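Type II secretion ATPase XpsE (Xanthomonas campestris, PDB 2D27) is an ATPase of the type II secretion system, represented here by its N-terminal domain, which includes an MshEN domain. Local coordinates at residues A[49-54]-A[136-141]; A[99-104]-A[126-131]; A[106-111]-A[130-135]. One frame throughout, in Å; residues are numbered along the deposited sequence.

Contact 1: residues A[49-54]-A[136-141]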
loop_
_atom_site.group_PDB
_atom_site.type_symbol
_atom_site.label_atom_id
_atom_site.label_comp_id
_atom_site.label_asym_id
_atom_site.label_seq_id
_atom_site.Cartn_x
_atom_site.Cartn_y
_atom_site.Cartn_z
ATOM N N VAL A 49 -18.535 -5.835 2.443
ATOM C CA VAL A 49 -17.673 -5.907 3.643
ATOM C C VAL A 49 -17.444 -4.486 4.099
ATOM O O VAL A 49 -16.993 -3.684 3.333
ATOM C CB VAL A 49 -16.186 -6.509 3.356
ATOM C CG1 VAL A 49 -15.459 -6.822 4.688
ATOM C CG2 VAL A 49 -16.294 -7.811 2.722
ATOM N N SER A 50 -17.744 -4.165 5.336
ATOM C CA SER A 50 -17.549 -2.791 5.762
ATOM C C SER A 50 -16.045 -2.458 5.941
ATOM O O SER A 50 -15.224 -3.357 6.189
ATOM C CB SER A 50 -18.250 -2.605 7.106
ATOM O OG SER A 50 -17.577 -3.278 8.191
ATOM N N GLU A 51 -15.714 -1.190 5.817
ATOM C CA GLU A 51 -14.375 -0.708 6.101
ATOM C C GLU A 51 -13.866 -1.152 7.428
ATOM O O GLU A 51 -12.661 -1.467 7.563
ATOM C CB GLU A 51 -14.316 0.787 6.054
ATOM C CG GLU A 51 -14.472 1.234 4.638
ATOM C CD GLU A 51 -14.215 2.697 4.455
ATOM O OE1 GLU A 51 -13.668 3.368 5.353
ATOM O OE2 GLU A 51 -14.455 3.129 3.346
ATOM N N ARG A 52 -14.759 -1.194 8.421
ATOM C CA ARG A 52 -14.351 -1.571 9.724
ATOM C C ARG A 52 -14.052 -3.015 9.874
ATOM O O ARG A 52 -13.086 -3.378 10.585
ATOM C CB ARG A 52 -15.326 -1.100 10.766
ATOM C CG ARG A 52 -15.321 -1.836 12.055
ATOM C CD ARG A 52 -16.693 -2.413 12.260
ATOM N NE ARG A 52 -16.944 -1.944 13.552
ATOM C CZ ARG A 52 -18.025 -1.489 14.084
ATOM N NH1 ARG A 52 -19.278 -1.547 13.529
ATOM N NH2 ARG A 52 -17.775 -1.039 15.320
ATOM N N ASP A 53 -14.862 -3.872 9.308
ATOM C CA ASP A 53 -14.576 -5.298 9.405
ATOM C C ASP A 53 -13.258 -5.631 8.610
ATOM O O ASP A 53 -12.541 -6.503 8.981
ATOM C CB ASP A 53 -15.692 -6.103 8.820
ATOM C CG ASP A 53 -16.932 -6.121 9.681
ATOM O OD1 ASP A 53 -16.863 -5.705 10.869
ATOM O OD2 ASP A 53 -17.975 -6.650 9.225
ATOM N N HIS A 54 -13.055 -4.943 7.513
ATOM C CA HIS A 54 -11.909 -5.080 6.650
ATOM C C HIS A 54 -10.657 -4.696 7.499
ATOM O O HIS A 54 -9.671 -5.479 7.595
ATOM C CB HIS A 54 -12.019 -4.188 5.408
ATOM C CG HIS A 54 -10.798 -4.263 4.529
ATOM N ND1 HIS A 54 -10.401 -3.276 3.675
ATOM C CD2 HIS A 54 -9.809 -5.168 4.490
ATOM C CE1 HIS A 54 -9.245 -3.575 3.125
ATOM N NE2 HIS A 54 -8.860 -4.715 3.605
ATOM N N LEU A 136 -9.075 2.598 8.790
ATOM C CA LEU A 136 -10.222 2.504 7.895
ATOM C C LEU A 136 -9.874 3.292 6.757
ATOM O O LEU A 136 -9.235 4.312 6.909
ATOM C CB LEU A 136 -11.489 3.129 8.449
ATOM C CG LEU A 136 -12.277 2.476 9.558
ATOM C CD1 LEU A 136 -13.825 2.489 9.282
ATOM C CD2 LEU A 136 -11.852 1.163 9.968
ATOM N N ARG A 137 -10.244 2.803 5.582
ATOM C CA ARG A 137 -9.858 3.450 4.335
ATOM C C ARG A 137 -10.271 4.917 4.264
ATOM O O ARG A 137 -9.493 5.777 3.779
ATOM C CB ARG A 137 -10.478 2.643 3.197
ATOM C CG ARG A 137 -10.301 3.151 1.815
ATOM C CD ARG A 137 -10.722 2.209 0.685
ATOM N NE ARG A 137 -10.647 0.813 1.148
ATOM C CZ ARG A 137 -9.664 -0.085 0.886
ATOM N NH1 ARG A 137 -9.714 -1.266 1.493
ATOM N NH2 ARG A 137 -8.725 0.149 -0.018
ATOM N N SER A 138 -11.504 5.203 4.739
ATOM C CA SER A 138 -12.079 6.580 4.629
ATOM C C SER A 138 -11.373 7.558 5.553
ATOM O O SER A 138 -11.119 8.692 5.164
ATOM C CB SER A 138 -13.629 6.618 4.895
ATOM O OG SER A 138 -14.004 5.988 6.145
ATOM N N GLU A 139 -11.032 7.092 6.757
ATOM C CA GLU A 139 -10.202 7.874 7.687
ATOM C C GLU A 139 -8.853 8.272 7.140
ATOM O O GLU A 139 -8.395 9.383 7.389
ATOM C CB GLU A 139 -10.005 7.138 8.998
ATOM C CG GLU A 139 -11.299 6.980 9.781
ATOM C CD GLU A 139 -11.082 6.338 11.121
ATOM O OE1 GLU A 139 -9.975 6.422 11.642
ATOM O OE2 GLU A 139 -12.004 5.707 11.649
ATOM N N ILE A 140 -8.229 7.367 6.386
ATOM C CA ILE A 140 -6.946 7.618 5.758
ATOM C C ILE A 140 -7.163 8.584 4.666
ATOM O O ILE A 140 -6.374 9.468 4.496
ATOM C CB ILE A 140 -6.300 6.333 5.238
ATOM C CG1 ILE A 140 -5.781 5.545 6.400
ATOM C CG2 ILE A 140 -5.117 6.596 4.310
ATOM C CD1 ILE A 140 -5.452 4.156 6.099
ATOM N N ASP A 141 -8.209 8.388 3.874
ATOM C CA ASP A 141 -8.491 9.307 2.754
ATOM C C ASP A 141 -8.763 10.723 3.256
ATOM O O ASP A 141 -8.298 11.669 2.651
ATOM C CB ASP A 141 -9.696 8.843 1.932
ATOM C CG ASP A 141 -9.413 7.581 1.104
ATOM O OD1 ASP A 141 -8.255 7.093 1.033
ATOM O OD2 ASP A 141 -10.329 7.038 0.454
HETATM O O HOH W 1 -10.946 -0.147 5.642
HETATM O O HOH W 2 -11.697 -1.123 3.254
#

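Contact 2: residues A[99-104]-A[126-131]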
loop_
_atom_site.group_PDB
_atom_site.type_symbol
_atom_site.label_atom_id
_atom_site.label_comp_id
_atom_site.label_asym_id
_atom_site.label_seq_id
_atom_site.Cartn_x
_atom_site.Cartn_y
_atom_site.Cartn_z
ATOM N N VAL A 99 2.637 8.998 8.564
ATOM C CA VAL A 99 2.108 9.796 9.646
ATOM C C VAL A 99 3.139 10.062 10.758
ATOM O O VAL A 99 2.798 10.545 11.808
ATOM C CB VAL A 99 0.852 9.173 10.237
ATOM C CG1 VAL A 99 -0.276 9.100 9.179
ATOM C CG2 VAL A 99 1.141 7.821 10.807
ATOM N N GLY A 100 4.406 9.799 10.519
ATOM C CA GLY A 100 5.393 9.913 11.583
ATOM C C GLY A 100 6.688 9.169 11.305
ATOM O O GLY A 100 6.745 8.331 10.414
ATOM N N GLU A 101 7.727 9.573 12.034
ATOM C CA GLU A 101 9.000 8.846 12.209
ATOM C C GLU A 101 9.378 8.751 13.679
ATOM O O GLU A 101 9.515 9.750 14.341
ATOM C CB GLU A 101 10.118 9.582 11.543
ATOM C CG GLU A 101 9.902 9.811 10.078
ATOM C CD GLU A 101 11.165 10.287 9.397
ATOM O OE1 GLU A 101 12.273 9.704 9.670
ATOM O OE2 GLU A 101 11.028 11.254 8.602
ATOM N N ARG A 102 9.468 7.545 14.192
ATOM C CA ARG A 102 10.145 7.236 15.445
ATOM C C ARG A 102 10.777 5.862 15.172
ATOM O O ARG A 102 10.126 4.835 15.383
ATOM C CB ARG A 102 9.194 7.147 16.660
ATOM C CG ARG A 102 7.890 7.897 16.571
ATOM C CD ARG A 102 6.744 7.162 17.254
ATOM N NE ARG A 102 6.326 5.970 16.500
ATOM C CZ ARG A 102 5.817 4.861 17.040
ATOM N NH1 ARG A 102 5.634 4.737 18.359
ATOM N NH2 ARG A 102 5.478 3.858 16.243
ATOM N N ASP A 103 12.036 5.792 14.761
ATOM C CA ASP A 103 13.091 6.756 15.091
ATOM C C ASP A 103 13.863 6.927 13.807
ATOM O O ASP A 103 13.808 8.006 13.196
ATOM C CB ASP A 103 13.940 6.156 16.209
ATOM C CG ASP A 103 13.371 4.826 16.686
ATOM O OD1 ASP A 103 12.761 4.798 17.783
ATOM O OD2 ASP A 103 13.416 3.782 15.974
ATOM N N GLY A 104 14.515 5.847 13.371
ATOM C CA GLY A 104 14.829 5.673 11.963
ATOM C C GLY A 104 13.596 5.294 11.109
ATOM O O GLY A 104 13.554 5.601 9.894
ATOM N N THR A 126 11.111 5.691 -0.688
ATOM C CA THR A 126 11.379 6.378 0.559
ATOM C C THR A 126 12.770 5.964 1.111
ATOM O O THR A 126 13.426 6.729 1.816
ATOM C CB THR A 126 10.162 6.015 1.486
ATOM O OG1 THR A 126 9.588 7.167 2.109
ATOM C CG2 THR A 126 10.478 5.096 2.574
ATOM N N GLY A 127 13.214 4.756 0.746
ATOM C CA GLY A 127 14.390 4.105 1.317
ATOM C C GLY A 127 14.398 4.022 2.826
ATOM O O GLY A 127 15.449 3.847 3.410
ATOM N N LEU A 128 13.254 4.172 3.493
ATOM C CA LEU A 128 13.224 4.030 4.947
ATOM C C LEU A 128 12.565 2.703 5.303
ATOM O O LEU A 128 11.758 2.204 4.521
ATOM C CB LEU A 128 12.427 5.176 5.544
ATOM C CG LEU A 128 12.928 6.609 5.251
ATOM C CD1 LEU A 128 11.984 7.587 5.871
ATOM C CD2 LEU A 128 14.336 6.834 5.804
ATOM N N PRO A 129 12.856 2.160 6.468
ATOM C CA PRO A 129 12.145 0.970 6.944
ATOM C C PRO A 129 10.798 1.436 7.506
ATOM O O PRO A 129 10.699 2.576 8.028
ATOM C CB PRO A 129 13.013 0.452 8.081
ATOM C CG PRO A 129 13.643 1.684 8.660
ATOM C CD PRO A 129 13.812 2.648 7.473
ATOM N N LEU A 130 9.796 0.575 7.428
ATOM C CA LEU A 130 8.445 0.995 7.743
ATOM C C LEU A 130 7.939 0.331 9.004
ATOM O O LEU A 130 8.317 -0.782 9.375
ATOM C CB LEU A 130 7.588 0.663 6.574
ATOM C CG LEU A 130 7.942 1.258 5.209
ATOM C CD1 LEU A 130 6.869 0.871 4.237
ATOM C CD2 LEU A 130 8.115 2.746 5.147
ATOM N N LEU A 131 7.083 1.031 9.694
ATOM C CA LEU A 131 6.261 0.455 10.711
ATOM C C LEU A 131 4.773 0.654 10.268
ATOM O O LEU A 131 4.361 1.742 9.983
ATOM C CB LEU A 131 6.501 1.140 12.017
ATOM C CG LEU A 131 7.104 0.468 13.243
ATOM C CD1 LEU A 131 6.577 1.250 14.471
ATOM C CD2 LEU A 131 6.947 -1.052 13.449
#

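Contact 3: residues A[106-111]-A[130-135]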
loop_
_atom_site.group_PDB
_atom_site.type_symbol
_atom_site.label_atom_id
_atom_site.label_comp_id
_atom_site.label_asym_id
_atom_site.label_seq_id
_atom_site.Cartn_x
_atom_site.Cartn_y
_atom_site.Cartn_z
ATOM N N LEU A 106 9.824 4.938 9.457
ATOM C CA LEU A 106 8.610 5.578 8.997
ATOM C C LEU A 106 7.309 4.829 9.395
ATOM O O LEU A 106 7.065 3.714 8.942
ATOM C CB LEU A 106 8.712 5.685 7.502
ATOM C CG LEU A 106 7.688 6.583 6.882
ATOM C CD1 LEU A 106 7.863 8.053 7.407
ATOM C CD2 LEU A 106 7.807 6.461 5.413
ATOM N N ASP A 107 6.507 5.436 10.264
ATOM C CA ASP A 107 5.106 5.032 10.490
ATOM C C ASP A 107 4.187 5.248 9.301
ATOM O O ASP A 107 4.004 6.396 8.856
ATOM C CB ASP A 107 4.509 5.753 11.656
ATOM C CG ASP A 107 5.274 5.475 12.925
ATOM O OD1 ASP A 107 5.421 4.274 13.314
ATOM O OD2 ASP A 107 5.784 6.407 13.565
ATOM N N LEU A 108 3.623 4.138 8.783
ATOM C CA LEU A 108 2.749 4.209 7.603
ATOM C C LEU A 108 1.382 3.747 8.037
ATOM O O LEU A 108 1.232 2.634 8.568
ATOM C CB LEU A 108 3.238 3.291 6.484
ATOM C CG LEU A 108 2.610 3.467 5.150
ATOM C CD1 LEU A 108 2.966 4.872 4.524
ATOM C CD2 LEU A 108 2.995 2.329 4.242
ATOM N N TRP A 109 0.397 4.611 7.808
ATOM C CA TRP A 109 -1.025 4.313 8.083
ATOM C C TRP A 109 -1.599 3.769 6.778
ATOM O O TRP A 109 -1.500 4.426 5.744
ATOM C CB TRP A 109 -1.756 5.613 8.438
ATOM C CG TRP A 109 -2.989 5.435 9.289
ATOM C CD1 TRP A 109 -3.305 4.392 10.089
ATOM C CD2 TRP A 109 -4.050 6.389 9.426
ATOM N NE1 TRP A 109 -4.499 4.641 10.728
ATOM C CE2 TRP A 109 -5.001 5.837 10.273
ATOM C CE3 TRP A 109 -4.309 7.645 8.847
ATOM C CZ2 TRP A 109 -6.186 6.522 10.628
ATOM C CZ3 TRP A 109 -5.502 8.300 9.149
ATOM C CH2 TRP A 109 -6.404 7.747 10.047
ATOM N N ILE A 110 -2.165 2.582 6.797
ATOM C CA ILE A 110 -2.422 1.920 5.510
ATOM C C ILE A 110 -3.759 1.178 5.612
ATOM O O ILE A 110 -4.028 0.529 6.621
ATOM C CB ILE A 110 -1.205 0.929 5.178
ATOM C CG1 ILE A 110 -1.468 0.081 3.946
ATOM C CG2 ILE A 110 -0.918 -0.028 6.395
ATOM C CD1 ILE A 110 -0.224 -0.478 3.319
ATOM N N ALA A 111 -4.586 1.248 4.584
ATOM C CA ALA A 111 -5.862 0.456 4.555
ATOM C C ALA A 111 -5.761 -0.988 4.193
ATOM O O ALA A 111 -6.506 -1.795 4.764
ATOM C CB ALA A 111 -6.906 1.129 3.586
ATOM N N LEU A 130 9.796 0.575 7.428
ATOM C CA LEU A 130 8.445 0.995 7.743
ATOM C C LEU A 130 7.939 0.331 9.004
ATOM O O LEU A 130 8.317 -0.782 9.375
ATOM C CB LEU A 130 7.588 0.663 6.574
ATOM C CG LEU A 130 7.942 1.258 5.209
ATOM C CD1 LEU A 130 6.869 0.871 4.237
ATOM C CD2 LEU A 130 8.115 2.746 5.147
ATOM N N LEU A 131 7.083 1.031 9.694
ATOM C CA LEU A 131 6.261 0.455 10.711
ATOM C C LEU A 131 4.773 0.654 10.268
ATOM O O LEU A 131 4.361 1.742 9.983
ATOM C CB LEU A 131 6.501 1.140 12.017
ATOM C CG LEU A 131 7.104 0.468 13.243
ATOM C CD1 LEU A 131 6.577 1.250 14.471
ATOM C CD2 LEU A 131 6.947 -1.052 13.449
ATOM N N LEU A 132 3.996 -0.412 10.241
ATOM C CA LEU A 132 2.657 -0.402 9.591
ATOM C C LEU A 132 1.571 -0.212 10.619
ATOM O O LEU A 132 1.567 -0.851 11.669
ATOM C CB LEU A 132 2.430 -1.713 8.892
ATOM C CG LEU A 132 2.730 -1.860 7.391
ATOM C CD1 LEU A 132 3.644 -0.972 6.712
ATOM C CD2 LEU A 132 2.969 -3.265 7.008
ATOM N N HIS A 133 0.697 0.739 10.360
ATOM C CA HIS A 133 -0.508 0.895 11.218
ATOM C C HIS A 133 -1.746 0.844 10.296
ATOM O O HIS A 133 -1.786 1.499 9.260
ATOM C CB HIS A 133 -0.451 2.178 12.061
ATOM C CG HIS A 133 0.901 2.432 12.707
ATOM N ND1 HIS A 133 1.295 1.832 13.878
ATOM C CD2 HIS A 133 1.915 3.261 12.366
ATOM C CE1 HIS A 133 2.525 2.209 14.191
ATOM N NE2 HIS A 133 2.918 3.088 13.298
ATOM N N VAL A 134 -2.659 -0.042 10.630
ATOM C CA VAL A 134 -3.914 -0.153 9.895
ATOM C C VAL A 134 -4.928 0.990 10.234
ATOM O O VAL A 134 -5.122 1.317 11.403
ATOM C CB VAL A 134 -4.567 -1.519 10.180
ATOM C CG1 VAL A 134 -5.744 -1.774 9.247
ATOM C CG2 VAL A 134 -3.482 -2.650 9.990
ATOM N N GLY A 135 -5.543 1.586 9.220
ATOM C CA GLY A 135 -6.766 2.361 9.445
ATOM C C GLY A 135 -7.880 2.133 8.422
ATOM O O GLY A 135 -7.694 1.481 7.349
HETATM O O HOH W 3 -8.425 -0.877 6.380
#

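Contact 1: residues A[49-54]-A[136-141]
Glu51 reaches across from the first turn of helix 51-62 to Ser138 in the first turn of helix 137-147, so that the contact joins two helix N-termini, with Ser50 and Leu136 at the N-cap positions. The polar part of the contact centres on the carboxylate of Glu51. Its OE1 accepts from Ser138 N at 2.9 Å and from Ser138 OG at 2.8 Å; the two donors approach on the syn side from opposite faces of the carboxylate plane, each about 30° out of it. Two bonds from opposite faces hold OE1 and would restrict turning of the carboxylate, and the positive end of the helix dipole would be expected to stabilise its negative charge. The chain beyond CG is extended (chi2 -171°), which carries the acid the full distance to the other helix. Water continues the link: water 1 donates to Glu51 O and accepts from Arg137 N, while water 2 accepts from Arg137 NH1. The placement of the His54 ring beside the Arg137 guanidinium is doubtful, because the two groups are modelled too close. Arg137 NH1 also forms a salt bridge with Asp112 in a neighbouring loop. Apolar contact comes from Leu136, whose two methyls lie against one side of the first turn of the opposing helix: CD1 lies 3.7 Å from Glu51 CB, and CD2 packs on the backbone of Glu51 and Arg52. Within segment 49-54, Ser50 caps its own helix, its OG accepting from Asp53 N at 3.0 Å with an N-H...O angle of 163°.

Contact 2: residues A[99-104]-A[126-131]
Gly104 and Leu128 bring the backbones of the two segments to 7.4 Å between CA atoms, while Glu101 and Leu131 stay 9.0 Å apart. Such spacing fits the fold: these are the ends of strands 96-101 and 130-134, the outer strands of a three-stranded mixed sheet whose middle strand is 106-110. Residues 102-104 belong to the turn of the beta hairpin that leads into that middle strand, and the peptide bond before Asp103 is cis. On the other side, Gly127 leaves helix 116-126 with positive phi (52°), and the chain turns through Leu128 and Pro129 into the last strand. Side chains touch sparsely at this surface. The carbonyl O of Gly104 lies 3.8 Å from CD of the Pro129 ring and 4.3 Å from CD2 of Leu128. The other methyl of Leu128, CD1, faces the Glu101 carboxylate, with OE1 4.4 Å away. Farther along, Arg102 bends at chi2 and chi3 to bring its guanidinium back to Leu131, the two side chains crossing at about a right angle. Its NH2 makes a salt bridge with Asp107 of the middle strand and at the same time lies 3.3 Å from Leu131 CD1.

Contact 3: residues A[106-111]-A[130-135]
His133 and Asp107 meet on one face of a parallel strand pair, 106-110 with 130-134, the two strands of a beta-alpha-beta unit connected by helix 116-126. The imidazole donates from NE2 to Asp107 OD1 over 2.8 Å, almost straight. OD1 lies in the ring plane, yet the donor stands 46° above the carboxylate plane, and the two flat groups are turned 47° apart. With CG anti to the carbonyl carbon (chi1 -44°), the ring of His133 leans back toward the neighbouring strand. On this same face, the indole of Trp109 turns its edge to the last strand, CD1 3.4 Å from His133 O; its NE1 donates to Val67 O. The opposite face is apolar: Leu106, Leu108, Leu130 and Leu132 run side by side and point the same way, Leu106 CD2 meeting Leu130 CD2 at 3.7 Å. Between the faces, five backbone hydrogen bonds zip the strands from Leu131 N-Leu106 O to Gly135 N-Ile110 O, and water 3 donates to both Ala111 O and Gly135 O beyond them. With Arg102 as a second partner of OD1, the bond from His133 leaves the negative charge of Asp107 shared by two donors, which probably stabilises the ionised carboxylate.

How the contacts relate
Contact 3 is the centre of the set, pairing the middle and last strands of the three-stranded sheet. Contact 2 lies at one end of that sheet, its centre about 10 Å from that of contact 3; they share Leu130 and Leu131, and Pro129 O to Leu106 N is a probable hydrogen bond between them. Contact 1 lies about 14 Å from contact 3 and about 23 Å from contact 2, centre to centre. Helix 137-147 follows strand 130-134 directly. Along the chain both other contacts are nested within the loop closed by contact 1, which brings the start of helix 51-62 against helix 137-147, itself packed on the sheet through Ile140, at Trp109 and Ala111.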